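Local coordinates for molybdopterin-guanine dinucleotide biosynthesis protein A (MobA) (Archaeoglobus fulgidus, PDB 3NGW), which probably transfers GMP from GTP to the molybdopterin cofactor, forming the guanine dinucleotide form of the molybdenum cofactor, at residues Asp92-Lys97 with Phe177-Pro182; Ile63-Lys68 with Gly75-Leu80; Ser85-Ala90 with His103-Gly108. All blocks are in the same frame, centred on the assembly; numbering follows the deposited sequence.

Interaction 1. Residues Asp92-Lys97 with Phe177-Pro182; sequences DMPFVK and FNINTP
Phe95 and Phe177 lie side by side at the dense, buried end of this contact, pointing the same way with ring planes 35° apart and CE2 of Phe95 3.5 Å from CD1 of Phe177. One face of the Phe95 ring is covered by Pro94, whose CG sits 3.9 Å above the plane, over its centre, and also reaches CD1 of Ile179 at 3.8 Å. A compact proline ring can pack against the Phe95 face and the CD1 methyl of Ile179 at once. Ile191 and Ala188 of helix 182-194 add to this apolar layer.

Between the two loops, Ile179 N donates to Asp92 O at 2.9 Å, with a bent N-H...O angle of 138°, and the same carbonyl receives the CA-H of Asn178. A water bridges Phe95 N and Phe177 O. The selenomethionine Met93 runs alongside Asn178, its CG 3.3 Å from Phe177 O and its selenium 3.7 Å from ND2 of Asn178.

Toward the partly exposed side the fit slackens. Asp92 and Asn180 cross at about a right angle, with OD2 of Asp92 3.7 Å from ND2 of Asn180. Lys18 forms a salt bridge with that carboxylate oxygen, while Asp184, seen to bind calcium in a crystal of this protein but not in this model, accepts from the backbone N of Asn180 and of Thr181. A bound calcium ion lies about 5 Å, nearest atoms, from the Asn180 side chain. Asp-Met-Pro after a central strand, facing Asn-X-Asn-Thr-Pro before the last helix, is consistent with the metal-site region of MobA-like nucleotidyltransferases.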
# COMPACT_ATOMS: atom_id res chain seq x y z
N ASP A 92 0.74 -6.60 -1.42
CA ASP A 92 1.50 -7.27 -2.48
C ASP A 92 3.00 -7.19 -2.23
O ASP A 92 3.77 -7.95 -2.82
CB ASP A 92 1.19 -6.65 -3.84
CG ASP A 92 -0.30 -6.63 -4.15
OD1 ASP A 92 -1.06 -5.97 -3.41
OD2 ASP A 92 -0.71 -7.26 -5.14
N MSE A 93 3.42 -6.26 -1.38
CA MSE A 93 4.83 -6.09 -1.04
C MSE A 93 5.00 -6.48 0.43
O MSE A 93 4.89 -5.65 1.33
CB MSE A 93 5.24 -4.63 -1.26
CG MSE A 93 5.30 -4.23 -2.73
SE MSE A 93 5.51 -2.33 -3.08
CE MSE A 93 3.66 -1.88 -3.48
N PRO A 94 5.28 -7.77 0.70
CA PRO A 94 5.45 -8.27 2.07
C PRO A 94 6.81 -8.02 2.71
O PRO A 94 6.97 -8.24 3.91
CB PRO A 94 5.18 -9.75 1.92
CG PRO A 94 5.87 -10.03 0.62
CD PRO A 94 5.36 -8.89 -0.25
N PHE A 95 7.79 -7.57 1.93
CA PHE A 95 9.13 -7.34 2.45
C PHE A 95 9.46 -5.88 2.69
O PHE A 95 10.62 -5.53 2.87
CB PHE A 95 10.17 -7.93 1.51
CG PHE A 95 9.95 -9.38 1.23
CD1 PHE A 95 9.82 -10.29 2.28
CD2 PHE A 95 9.85 -9.84 -0.08
CE1 PHE A 95 9.61 -11.64 2.03
CE2 PHE A 95 9.64 -11.19 -0.34
CZ PHE A 95 9.51 -12.09 0.72
N VAL A 96 8.44 -5.02 2.69
CA VAL A 96 8.67 -3.60 2.90
C VAL A 96 9.40 -3.34 4.20
O VAL A 96 9.10 -3.94 5.22
CB VAL A 96 7.36 -2.81 2.92
CG1 VAL A 96 7.64 -1.38 3.38
CG2 VAL A 96 6.73 -2.80 1.54
N LYS A 97 10.38 -2.44 4.14
CA LYS A 97 11.16 -2.07 5.31
C LYS A 97 10.60 -0.83 5.98
O LYS A 97 10.48 0.23 5.36
CB LYS A 97 12.63 -1.87 4.94
CG LYS A 97 13.42 -3.17 5.00
CD LYS A 97 14.90 -2.97 4.79
CE LYS A 97 15.70 -4.03 5.57
NZ LYS A 97 15.19 -5.43 5.35
N PHE A 177 9.53 -5.30 -4.00
CA PHE A 177 9.21 -6.60 -4.58
C PHE A 177 7.72 -6.87 -4.45
O PHE A 177 7.16 -6.87 -3.35
CB PHE A 177 10.04 -7.67 -3.87
CG PHE A 177 9.67 -9.07 -4.26
CD1 PHE A 177 8.82 -9.82 -3.47
CD2 PHE A 177 10.17 -9.63 -5.42
CE1 PHE A 177 8.47 -11.11 -3.83
CE2 PHE A 177 9.82 -10.92 -5.79
CZ PHE A 177 8.97 -11.66 -5.00
N ASN A 178 7.07 -7.11 -5.58
CA ASN A 178 5.64 -7.38 -5.59
C ASN A 178 5.35 -8.84 -5.87
O ASN A 178 6.11 -9.51 -6.57
CB ASN A 178 4.95 -6.51 -6.65
CG ASN A 178 4.66 -5.10 -6.17
OD1 ASN A 178 3.57 -4.81 -5.66
ND2 ASN A 178 5.63 -4.21 -6.32
N ILE A 179 4.24 -9.33 -5.32
CA ILE A 179 3.82 -10.70 -5.56
C ILE A 179 2.50 -10.68 -6.33
O ILE A 179 1.45 -10.39 -5.75
CB ILE A 179 3.56 -11.47 -4.27
CG1 ILE A 179 4.85 -11.57 -3.45
CG2 ILE A 179 3.01 -12.86 -4.60
CD1 ILE A 179 4.70 -12.39 -2.18
N ASN A 180 2.55 -10.99 -7.62
CA ASN A 180 1.33 -11.00 -8.43
C ASN A 180 1.13 -12.27 -9.26
O ASN A 180 0.00 -12.66 -9.53
CB ASN A 180 1.32 -9.80 -9.40
CG ASN A 180 1.41 -8.46 -8.68
OD1 ASN A 180 2.45 -8.12 -8.10
ND2 ASN A 180 0.33 -7.70 -8.71
N THR A 181 2.23 -12.91 -9.65
CA THR A 181 2.16 -14.11 -10.48
C THR A 181 2.93 -15.32 -9.96
O THR A 181 3.75 -15.21 -9.06
CB THR A 181 2.68 -13.80 -11.88
OG1 THR A 181 3.98 -13.21 -11.78
CG2 THR A 181 1.77 -12.84 -12.59
N PRO A 182 2.68 -16.51 -10.54
CA PRO A 182 3.36 -17.74 -10.11
C PRO A 182 4.87 -17.61 -9.92
O PRO A 182 5.41 -18.13 -8.94
CB PRO A 182 3.00 -18.72 -11.21
CG PRO A 182 1.59 -18.30 -11.56
CD PRO A 182 1.73 -16.79 -11.63
O HOH W 1 8.16 -6.23 -1.06

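Interaction 2. Residues Ile63-Lys68 with Gly75-Leu80; sequences IWDLHK and GIHAAL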
# COMPACT_ATOMS: atom_id res chain seq x y z
N ILE A 63 -10.89 -0.91 7.44
CA ILE A 63 -11.80 0.07 6.86
C ILE A 63 -12.04 -0.22 5.37
O ILE A 63 -11.44 -1.13 4.80
CB ILE A 63 -11.22 1.50 7.06
CG1 ILE A 63 -9.89 1.65 6.31
CG2 ILE A 63 -10.98 1.75 8.55
CD1 ILE A 63 -9.35 3.06 6.30
N TRP A 64 -12.92 0.56 4.76
CA TRP A 64 -13.26 0.38 3.35
C TRP A 64 -13.81 1.70 2.80
O TRP A 64 -14.19 2.58 3.57
CB TRP A 64 -14.29 -0.74 3.21
CG TRP A 64 -15.60 -0.44 3.90
CD1 TRP A 64 -16.67 0.24 3.38
CD2 TRP A 64 -15.96 -0.76 5.26
NE1 TRP A 64 -17.67 0.36 4.32
CE2 TRP A 64 -17.26 -0.25 5.48
CE3 TRP A 64 -15.31 -1.43 6.30
CZ2 TRP A 64 -17.92 -0.39 6.70
CZ3 TRP A 64 -15.97 -1.57 7.52
CH2 TRP A 64 -17.27 -1.05 7.70
N ASP A 65 -13.82 1.84 1.47
CA ASP A 65 -14.34 3.05 0.83
C ASP A 65 -15.84 3.16 1.09
O ASP A 65 -16.62 2.30 0.67
CB ASP A 65 -14.08 3.02 -0.68
CG ASP A 65 -14.34 4.37 -1.35
OD1 ASP A 65 -13.55 5.32 -1.11
OD2 ASP A 65 -15.32 4.49 -2.10
N LEU A 66 -16.25 4.22 1.78
CA LEU A 66 -17.65 4.45 2.14
C LEU A 66 -18.60 4.33 0.96
O LEU A 66 -19.69 3.78 1.09
CB LEU A 66 -17.83 5.83 2.78
CG LEU A 66 -18.80 5.95 3.97
CD1 LEU A 66 -19.07 7.43 4.27
CD2 LEU A 66 -20.12 5.24 3.67
N HIS A 67 -18.20 4.86 -0.19
CA HIS A 67 -19.07 4.80 -1.36
C HIS A 67 -18.69 3.68 -2.33
O HIS A 67 -18.66 3.86 -3.55
CB HIS A 67 -19.12 6.16 -2.06
CG HIS A 67 -19.71 7.24 -1.20
ND1 HIS A 67 -20.88 7.08 -0.49
CD2 HIS A 67 -19.28 8.50 -0.94
CE1 HIS A 67 -21.15 8.19 0.17
NE2 HIS A 67 -20.19 9.07 -0.09
N LYS A 68 -18.40 2.52 -1.75
CA LYS A 68 -18.06 1.32 -2.49
C LYS A 68 -17.18 1.54 -3.72
O LYS A 68 -17.50 1.06 -4.81
CB LYS A 68 -19.35 0.59 -2.87
CG LYS A 68 -20.41 0.59 -1.77
CD LYS A 68 -21.48 -0.48 -1.99
CE LYS A 68 -21.08 -1.83 -1.38
NZ LYS A 68 -19.76 -2.37 -1.86
N GLY A 75 -8.92 2.82 -2.41
CA GLY A 75 -8.35 2.40 -1.15
C GLY A 75 -7.54 3.51 -0.52
O GLY A 75 -7.62 3.72 0.69
N ILE A 76 -6.76 4.21 -1.33
CA ILE A 76 -5.95 5.32 -0.83
C ILE A 76 -6.88 6.43 -0.36
O ILE A 76 -6.73 6.96 0.74
CB ILE A 76 -5.01 5.85 -1.94
CG1 ILE A 76 -3.98 4.78 -2.29
CG2 ILE A 76 -4.30 7.12 -1.47
CD1 ILE A 76 -3.15 5.12 -3.54
N HIS A 77 -7.86 6.75 -1.20
CA HIS A 77 -8.85 7.78 -0.88
C HIS A 77 -9.52 7.47 0.45
O HIS A 77 -9.68 8.35 1.29
CB HIS A 77 -9.91 7.84 -1.99
CG HIS A 77 -11.07 8.73 -1.67
ND1 HIS A 77 -12.28 8.24 -1.20
CD2 HIS A 77 -11.21 10.08 -1.74
CE1 HIS A 77 -13.11 9.25 -0.99
NE2 HIS A 77 -12.49 10.38 -1.31
N ALA A 78 -9.90 6.21 0.63
CA ALA A 78 -10.55 5.78 1.86
C ALA A 78 -9.67 6.08 3.07
O ALA A 78 -10.15 6.58 4.09
CB ALA A 78 -10.85 4.28 1.80
N ALA A 79 -8.39 5.77 2.96
CA ALA A 79 -7.46 6.03 4.07
C ALA A 79 -7.34 7.53 4.34
O ALA A 79 -7.33 7.95 5.49
CB ALA A 79 -6.08 5.43 3.76
N LEU A 80 -7.25 8.34 3.29
CA LEU A 80 -7.14 9.77 3.49
C LEU A 80 -8.38 10.33 4.18
O LEU A 80 -8.28 11.20 5.05
CB LEU A 80 -6.92 10.49 2.16
CG LEU A 80 -5.58 10.12 1.51
CD1 LEU A 80 -5.45 10.86 0.20
CD2 LEU A 80 -4.42 10.46 2.43
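The imidazole of His77 meets Asp65 at its edge: OD1 of Asp65 lies close to the ring plane, and neither ring face takes a contact from residues 63-68. Glu139 and Ile142 of helix 135-143 also touch this histidine. The other large flat group belongs to Trp64, whose CB points away from the helix; its indole packs against Glu48 and Ala51 of helix 48-55.

ND1 of His77 donates to OD1 of Asp65 over 3.2 Å at a fairly straight 161°, approaching nearly along the C-O axis of the oxygen. The carboxylate and ring planes are turned 56° against each other. CG of Asp65 is anti to the backbone N (chi1 -168°), and the carboxylate comes near the helix although the CB bond does not point there. Its second oxygen, OD2, accepts from Gly69 N just beyond the type I turn 65-68. Aspartate suits this place because its two oxygens can serve the helix and the turn at once. The bond would tend to favour a protonated ND1.

Beside the polar pair the approach is close because the helix presents alanines. CB of Ala78 lies 3.8 Å from CA of Asp65 and 4.1 Å from the carbonyl carbon of Trp64. Ile63 extends CD1 to within 4.2 Å of CA of Ala79, and it also packs on Val42 and Val44 of the neighbouring strand. A strand that ends in a turn and returns as a helix packed against the sheet is the beta-alpha half of a beta-alpha-beta crossover, here leading from edge strand 62-63 toward strand 86-90 in the Rossmann-like sheet of a GT-A-type domain.

Interaction 3. Residues Ser85-Ala90 with His103-Gly108; sequences SCVVAA and HLYKEG
Tyr105 reaches from helix 98-111 to the beginning of strand 86-90 and meets Val87 near its base, Cys86 farther out and Ser85 at its tip. Its CB lies 3.5 Å from CG1 of Val87, the methyl that also approaches CB of Leu104 at 4.3 Å. CG is anti to the backbone N (chi1 -167°), and the ring ends up closer to the strand than the direction of the CB bond suggests. CD1 is still beside CG1 of Val87, at 3.6 Å, and the two side chains cross at about a right angle. Farther out, CE1 comes 3.6 Å from CA of Cys86, so the strand backbone runs past the edge of the ring.

The helix and strand axes approach to 8.2 Å, with N-to-C directions 143° apart, as a helix does when it returns over the strand that precedes it. Strand 86-90, helix 98-111 and strand 115-119 make a beta-alpha-beta crossover, in which 115-119 runs parallel to 86-90 with the antiparallel strand 129-130 between them. Valine suits the central contact: a short, branched side chain puts a methyl against the CB of Tyr105 and of Leu104 with little bulk.

At the ring's far end, OH of Tyr105 comes to 3.2 Å from OG of Ser85. That serine oxygen is hydrogen-bonded to Glu109. Leu104, besides meeting Val87, also packs on Leu116 and Pro118 of strand 115-119.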
# COMPACT_ATOMS: atom_id res chain seq x y z
N SER A 85 -3.27 12.33 6.19
CA SER A 85 -2.01 11.97 5.56
C SER A 85 -1.49 10.66 6.11
O SER A 85 -1.67 10.34 7.29
CB SER A 85 -0.96 13.08 5.77
OG SER A 85 -0.46 13.09 7.10
N CYS A 86 -0.83 9.90 5.25
CA CYS A 86 -0.28 8.61 5.64
C CYS A 86 0.61 8.12 4.52
O CYS A 86 0.72 8.76 3.49
CB CYS A 86 -1.41 7.60 5.81
SG CYS A 86 -2.37 7.34 4.28
N VAL A 87 1.24 6.98 4.76
CA VAL A 87 2.07 6.34 3.75
C VAL A 87 1.27 5.09 3.41
O VAL A 87 0.71 4.45 4.30
CB VAL A 87 3.46 5.94 4.30
CG1 VAL A 87 4.36 7.17 4.37
CG2 VAL A 87 3.32 5.31 5.67
N VAL A 88 1.21 4.78 2.12
CA VAL A 88 0.46 3.62 1.64
C VAL A 88 1.41 2.48 1.33
O VAL A 88 2.52 2.69 0.86
CB VAL A 88 -0.37 3.96 0.38
CG1 VAL A 88 -1.09 2.72 -0.14
CG2 VAL A 88 -1.38 5.05 0.71
N ALA A 89 0.97 1.27 1.62
CA ALA A 89 1.78 0.09 1.36
C ALA A 89 0.79 -0.99 0.97
O ALA A 89 -0.20 -1.23 1.66
CB ALA A 89 2.55 -0.31 2.60
N ALA A 90 1.04 -1.64 -0.16
CA ALA A 90 0.15 -2.70 -0.59
C ALA A 90 0.61 -4.02 0.02
O ALA A 90 1.80 -4.22 0.27
CB ALA A 90 0.15 -2.78 -2.10
N HIS A 103 10.99 7.02 6.42
CA HIS A 103 11.63 8.06 5.63
C HIS A 103 10.63 8.75 4.70
O HIS A 103 10.53 9.98 4.69
CB HIS A 103 12.78 7.46 4.82
CG HIS A 103 13.55 8.48 4.03
ND1 HIS A 103 14.25 9.51 4.62
CD2 HIS A 103 13.72 8.62 2.69
CE1 HIS A 103 14.82 10.24 3.68
NE2 HIS A 103 14.51 9.73 2.50
N LEU A 104 9.89 7.96 3.93
CA LEU A 104 8.90 8.50 3.00
C LEU A 104 7.91 9.45 3.67
O LEU A 104 7.62 10.52 3.14
CB LEU A 104 8.15 7.36 2.30
CG LEU A 104 8.98 6.54 1.31
CD1 LEU A 104 8.13 5.43 0.70
CD2 LEU A 104 9.51 7.46 0.21
N TYR A 105 7.41 9.06 4.84
CA TYR A 105 6.44 9.87 5.58
C TYR A 105 7.04 11.20 6.01
O TYR A 105 6.46 12.26 5.77
CB TYR A 105 5.96 9.13 6.82
CG TYR A 105 4.75 9.77 7.46
CD1 TYR A 105 3.51 9.70 6.84
CD2 TYR A 105 4.85 10.44 8.68
CE1 TYR A 105 2.39 10.29 7.41
CE2 TYR A 105 3.73 11.04 9.26
CZ TYR A 105 2.50 10.96 8.62
OH TYR A 105 1.38 11.54 9.17
N LYS A 106 8.19 11.13 6.67
CA LYS A 106 8.88 12.32 7.15
C LYS A 106 9.17 13.26 5.99
O LYS A 106 8.82 14.43 6.03
CB LYS A 106 10.18 11.91 7.84
CG LYS A 106 10.88 13.04 8.57
CD LYS A 106 12.25 12.61 9.08
CE LYS A 106 13.23 12.38 7.93
NZ LYS A 106 14.61 12.04 8.40
N GLU A 107 9.81 12.73 4.95
CA GLU A 107 10.15 13.52 3.78
C GLU A 107 8.90 14.06 3.11
O GLU A 107 8.88 15.19 2.62
CB GLU A 107 10.95 12.69 2.78
CG GLU A 107 12.42 12.55 3.13
CD GLU A 107 13.13 13.89 3.23
OE1 GLU A 107 13.17 14.62 2.21
OE2 GLU A 107 13.64 14.22 4.32
N GLY A 108 7.85 13.24 3.08
CA GLY A 108 6.62 13.66 2.46
C GLY A 108 6.00 14.83 3.20
O GLY A 108 5.62 15.83 2.59

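Overall arrangement
Following the chain from the N terminus, interaction 2 closes first, a short loop that brings helix 72-83 back over the residues leaving edge strand 62-63. The chain then enters strand 86-90, where interaction 3 closes the next short loop by returning helix 98-111. These two contacts stand in series and touch through Ile76 with Val88 and Leu80 with Cys86. Interaction 1 opens at residues 92-97, between the two segments of interaction 3, so the pair cross; it closes only at 177-182, after most of the remaining fold. It ties the loop after the central strand to the loop before helix 182-194, on the opposite side of the chain's centre from interaction 2.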